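Alcohol dehydrogenase superfamily protein (Novosphingobium aromaticivorans, PDB 3GAZ) probably acts as an NADP-dependent oxidoreductase of the medium-chain dehydrogenase/reductase type. Local coordinates at residues Q147-D150 and G151-V154; V163-V166 and A167-A171. All coordinates share one frame; numbering follows the deposited sequence.

Contact 1: residues Q147-D150 and G151-V154; sequences QVQD and GQTV
Q152 reaches back across a tight turn and is joined to Q149 by two hydrogen bonds. One is the closing bond of a type II beta turn running from Q149 to Q152, with Q152 N giving its hydrogen to Q149 O at 3.1 Å. The other uses the side chain: Q149 N points almost straight at Q152 OE1, 2.6 Å away with an angle of 172° at the hydrogen, although the donor stands above the plane of the amide carbonyl. Q152 CG lies anti to its own carbonyl carbon (chi1 -71°) and the chain then runs extended, which carries OE1 back to the backbone N of Q149 at the start of the turn. Without the side-chain amide, as with an alanine here, the N-H of Q149 is likely to lose this acceptor and the open end of the turn one of its two bonds. G151 takes up a positive phi of 95°, where a side chain would collide with D150 O.

Apolar contact comes from V148 and V154, whose CG2 methyls meet at 3.7 Å with the side chains at roughly a right angle. In the connection from helix 132-145 to strand 153-157, these valines flank the turn and pack on L219 of strand 217-222 and on A176.

Contact 2: residues V163-V166 and A167-A171; sequences VGHV and AIQIA
H165 and Q169, one helical turn apart, meet through the carbonyl of the first and the amide of the second. The Q169 side chain leaves the helix with chi1 at -60° and runs extended to CD, where the twist of the amide turns NE2 toward H165 O for a hydrogen bond of 3.1 Å. The acceptor lies almost in the plane of the Q169 amide, but the donor stands well above the carbonyl plane of H165. The same oxygen receives only a weak bond from Q169 N, at 3.5 Å, and the side-chain amide therefore supplements a stretched helical link. At its other end, OE1 accepts from A298 N; with both ends bonded, the amide is probably held in one rotation.

The H165 ring has CG between its backbone N and carbonyl carbon (chi1 81°), an uncommon choice within a helix. Turned this way, ND1 is hydrogen-bonded to G161 O, while CD2 comes within 3.8 Å of Q169 NE2, the ring and amide planes inclined by 41°. V166 CG1 lies over one face of the imidazole, offset toward its rim.

I168 and I170 bring CG1 to 3.3 Å from the carbonyl oxygen four residues earlier, G164 O and V166 O respectively, which also accept the backbone bonds of these isoleucines. I168 then packs on V178 and A180 of strand 177-182, and I170 on F135, while V166 and A167 meet A138 of helix 132-145. G164 is the last glycine of what looks like a GxGxxG sequence, consistent with the first beta-alpha-beta unit of a Rossmann-type dinucleotide-binding domain, whose helix this is.

Overall arrangement
Contact 1 comes first along the chain, at the entry to strand 153-157, and contact 2 follows on helix 162-173, the next regular element. Their centres are 13 Å apart and their nearest atoms about 4 Å, without touching. Contact 1 lies farther out, about 21 Å from the centre of the chain and partly buried, whereas contact 2 is buried at about 10 Å. Contact 1 leads into, and contact 2 lies within, the beta-alpha-beta unit that strand 177-182 completes in the six-stranded parallel sheet. Helix 132-145 joins them as well, since it leads into contact 1 and covers part of contact 2. They lie at the start of what is probably the NADP-binding domain.

Contact 1: residues Q147-D150 and G151-V154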
loop_
_atom_site.group_PDB
_atom_site.type_symbol
_atom_site.label_atom_id
_atom_site.label_comp_id
_atom_site.label_asym_id
_atom_site.label_seq_id
_atom_site.Cartn_x
_atom_site.Cartn_y
_atom_site.Cartn_z
ATOM N N GLN A 147 17.632 -22.236 -9.590
ATOM C CA GLN A 147 18.103 -23.394 -8.840
ATOM C C GLN A 147 19.564 -23.691 -9.172
ATOM O O GLN A 147 19.912 -24.825 -9.508
ATOM C CB GLN A 147 17.248 -24.623 -9.166
ATOM C CG GLN A 147 15.835 -24.568 -8.605
ATOM C CD GLN A 147 14.775 -24.595 -9.687
ATOM O OE1 GLN A 147 14.684 -25.552 -10.461
ATOM N NE2 GLN A 147 13.963 -23.545 -9.747
ATOM N N VAL A 148 20.411 -22.670 -9.085
ATOM C CA VAL A 148 21.827 -22.829 -9.385
ATOM C C VAL A 148 22.370 -24.094 -8.723
ATOM O O VAL A 148 22.159 -24.321 -7.529
ATOM C CB VAL A 148 22.640 -21.587 -8.922
ATOM C CG1 VAL A 148 22.578 -21.446 -7.408
ATOM C CG2 VAL A 148 24.078 -21.693 -9.410
ATOM N N GLN A 149 23.054 -24.918 -9.516
ATOM C CA GLN A 149 23.621 -26.180 -9.045
ATOM C C GLN A 149 25.143 -26.139 -8.908
ATOM O O GLN A 149 25.829 -25.363 -9.577
ATOM C CB GLN A 149 23.272 -27.319 -10.010
ATOM C CG GLN A 149 21.791 -27.602 -10.205
ATOM C CD GLN A 149 21.112 -28.081 -8.940
ATOM O OE1 GLN A 149 20.733 -27.282 -8.083
ATOM N NE2 GLN A 149 20.962 -29.394 -8.811
ATOM N N ASP A 150 25.662 -27.007 -8.049
ATOM C CA ASP A 150 27.098 -27.112 -7.829
ATOM C C ASP A 150 27.787 -27.459 -9.151
ATOM O O ASP A 150 27.375 -28.382 -9.847
ATOM C CB ASP A 150 27.376 -28.204 -6.790
ATOM C CG ASP A 150 28.851 -28.487 -6.621
ATOM O OD1 ASP A 150 29.600 -27.568 -6.224
ATOM O OD2 ASP A 150 29.263 -29.633 -6.890
ATOM N N GLY A 151 28.823 -26.707 -9.504
ATOM C CA GLY A 151 29.537 -26.985 -10.737
ATOM C C GLY A 151 29.099 -26.199 -11.963
ATOM O O GLY A 151 29.787 -26.217 -12.984
ATOM N N GLN A 152 27.964 -25.513 -11.885
ATOM C CA GLN A 152 27.500 -24.739 -13.029
ATOM C C GLN A 152 28.299 -23.456 -13.172
ATOM O O GLN A 152 28.793 -22.906 -12.189
ATOM C CB GLN A 152 26.018 -24.379 -12.888
ATOM C CG GLN A 152 25.056 -25.543 -13.045
ATOM C CD GLN A 152 23.607 -25.097 -12.977
ATOM O OE1 GLN A 152 23.210 -24.379 -12.058
ATOM N NE2 GLN A 152 22.807 -25.524 -13.947
ATOM N N THR A 153 28.435 -22.988 -14.404
ATOM C CA THR A 153 29.148 -21.749 -14.658
ATOM C C THR A 153 28.111 -20.643 -14.538
ATOM O O THR A 153 27.042 -20.716 -15.149
ATOM C CB THR A 153 29.763 -21.729 -16.064
ATOM O OG1 THR A 153 28.750 -22.020 -17.034
ATOM C CG2 THR A 153 30.886 -22.756 -16.164
ATOM N N VAL A 154 28.426 -19.629 -13.740
ATOM C CA VAL A 154 27.508 -18.520 -13.518
ATOM C C VAL A 154 28.156 -17.185 -13.844
ATOM O O VAL A 154 29.272 -16.910 -13.418
ATOM C CB VAL A 154 27.023 -18.482 -12.040
ATOM C CG1 VAL A 154 26.153 -17.253 -11.802
ATOM C CG2 VAL A 154 26.250 -19.751 -11.713
#

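Contact 2: residues V163-V166 and A167-A171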
loop_
_atom_site.group_PDB
_atom_site.type_symbol
_atom_site.label_atom_id
_atom_site.label_comp_id
_atom_site.label_asym_id
_atom_site.label_seq_id
_atom_site.Cartn_x
_atom_site.Cartn_y
_atom_site.Cartn_z
ATOM N N VAL A 163 22.851 -5.951 -6.000
ATOM C CA VAL A 163 22.441 -7.344 -6.174
ATOM C C VAL A 163 23.634 -8.183 -6.629
ATOM O O VAL A 163 23.818 -9.322 -6.201
ATOM C CB VAL A 163 21.326 -7.461 -7.243
ATOM C CG1 VAL A 163 20.864 -8.909 -7.377
ATOM C CG2 VAL A 163 20.161 -6.567 -6.870
ATOM N N GLY A 164 24.444 -7.600 -7.501
ATOM C CA GLY A 164 25.595 -8.303 -8.035
ATOM C C GLY A 164 26.578 -8.901 -7.044
ATOM O O GLY A 164 26.885 -10.091 -7.118
ATOM N N HIS A 165 27.074 -8.094 -6.111
ATOM C CA HIS A 165 28.056 -8.605 -5.162
ATOM C C HIS A 165 27.517 -9.706 -4.259
ATOM O O HIS A 165 28.260 -10.599 -3.862
ATOM C CB HIS A 165 28.679 -7.461 -4.333
ATOM C CG HIS A 165 27.843 -6.991 -3.178
ATOM N ND1 HIS A 165 26.712 -6.221 -3.337
ATOM C CD2 HIS A 165 28.016 -7.137 -1.842
ATOM C CE1 HIS A 165 26.225 -5.909 -2.146
ATOM N NE2 HIS A 165 26.997 -6.452 -1.225
ATOM N N VAL A 166 26.228 -9.666 -3.945
ATOM C CA VAL A 166 25.665 -10.709 -3.104
ATOM C C VAL A 166 25.349 -11.943 -3.952
ATOM O O VAL A 166 25.441 -13.073 -3.468
ATOM C CB VAL A 166 24.398 -10.223 -2.346
ATOM C CG1 VAL A 166 24.797 -9.197 -1.292
ATOM C CG2 VAL A 166 23.396 -9.619 -3.314
ATOM N N ALA A 167 24.995 -11.724 -5.215
ATOM C CA ALA A 167 24.702 -12.832 -6.120
ATOM C C ALA A 167 25.983 -13.650 -6.317
ATOM O O ALA A 167 25.948 -14.876 -6.360
ATOM C CB ALA A 167 24.206 -12.298 -7.459
ATOM N N ILE A 168 27.115 -12.959 -6.433
ATOM C CA ILE A 168 28.406 -13.630 -6.601
ATOM C C ILE A 168 28.687 -14.559 -5.424
ATOM O O ILE A 168 29.063 -15.717 -5.605
ATOM C CB ILE A 168 29.573 -12.615 -6.666
ATOM C CG1 ILE A 168 29.568 -11.882 -8.009
ATOM C CG2 ILE A 168 30.902 -13.336 -6.424
ATOM C CD1 ILE A 168 30.625 -10.805 -8.113
ATOM N N GLN A 169 28.504 -14.038 -4.215
ATOM C CA GLN A 169 28.777 -14.803 -3.008
ATOM C C GLN A 169 27.822 -15.967 -2.788
ATOM O O GLN A 169 28.226 -17.009 -2.272
ATOM C CB GLN A 169 28.791 -13.861 -1.799
ATOM C CG GLN A 169 29.866 -12.778 -1.923
ATOM C CD GLN A 169 29.868 -11.797 -0.767
ATOM O OE1 GLN A 169 30.250 -12.135 0.348
ATOM N NE2 GLN A 169 29.426 -10.569 -1.032
ATOM N N ILE A 170 26.559 -15.796 -3.171
ATOM C CA ILE A 170 25.584 -16.875 -3.021
ATOM C C ILE A 170 25.974 -18.002 -3.976
ATOM O O ILE A 170 26.061 -19.164 -3.578
ATOM C CB ILE A 170 24.142 -16.402 -3.359
ATOM C CG1 ILE A 170 23.619 -15.485 -2.250
ATOM C CG2 ILE A 170 23.211 -17.608 -3.525
ATOM C CD1 ILE A 170 22.246 -14.908 -2.528
ATOM N N ALA A 171 26.223 -17.643 -5.233
ATOM C CA ALA A 171 26.600 -18.615 -6.255
ATOM C C ALA A 171 27.851 -19.399 -5.856
ATOM O O ALA A 171 27.890 -20.616 -5.989
ATOM C CB ALA A 171 26.828 -17.906 -7.589
#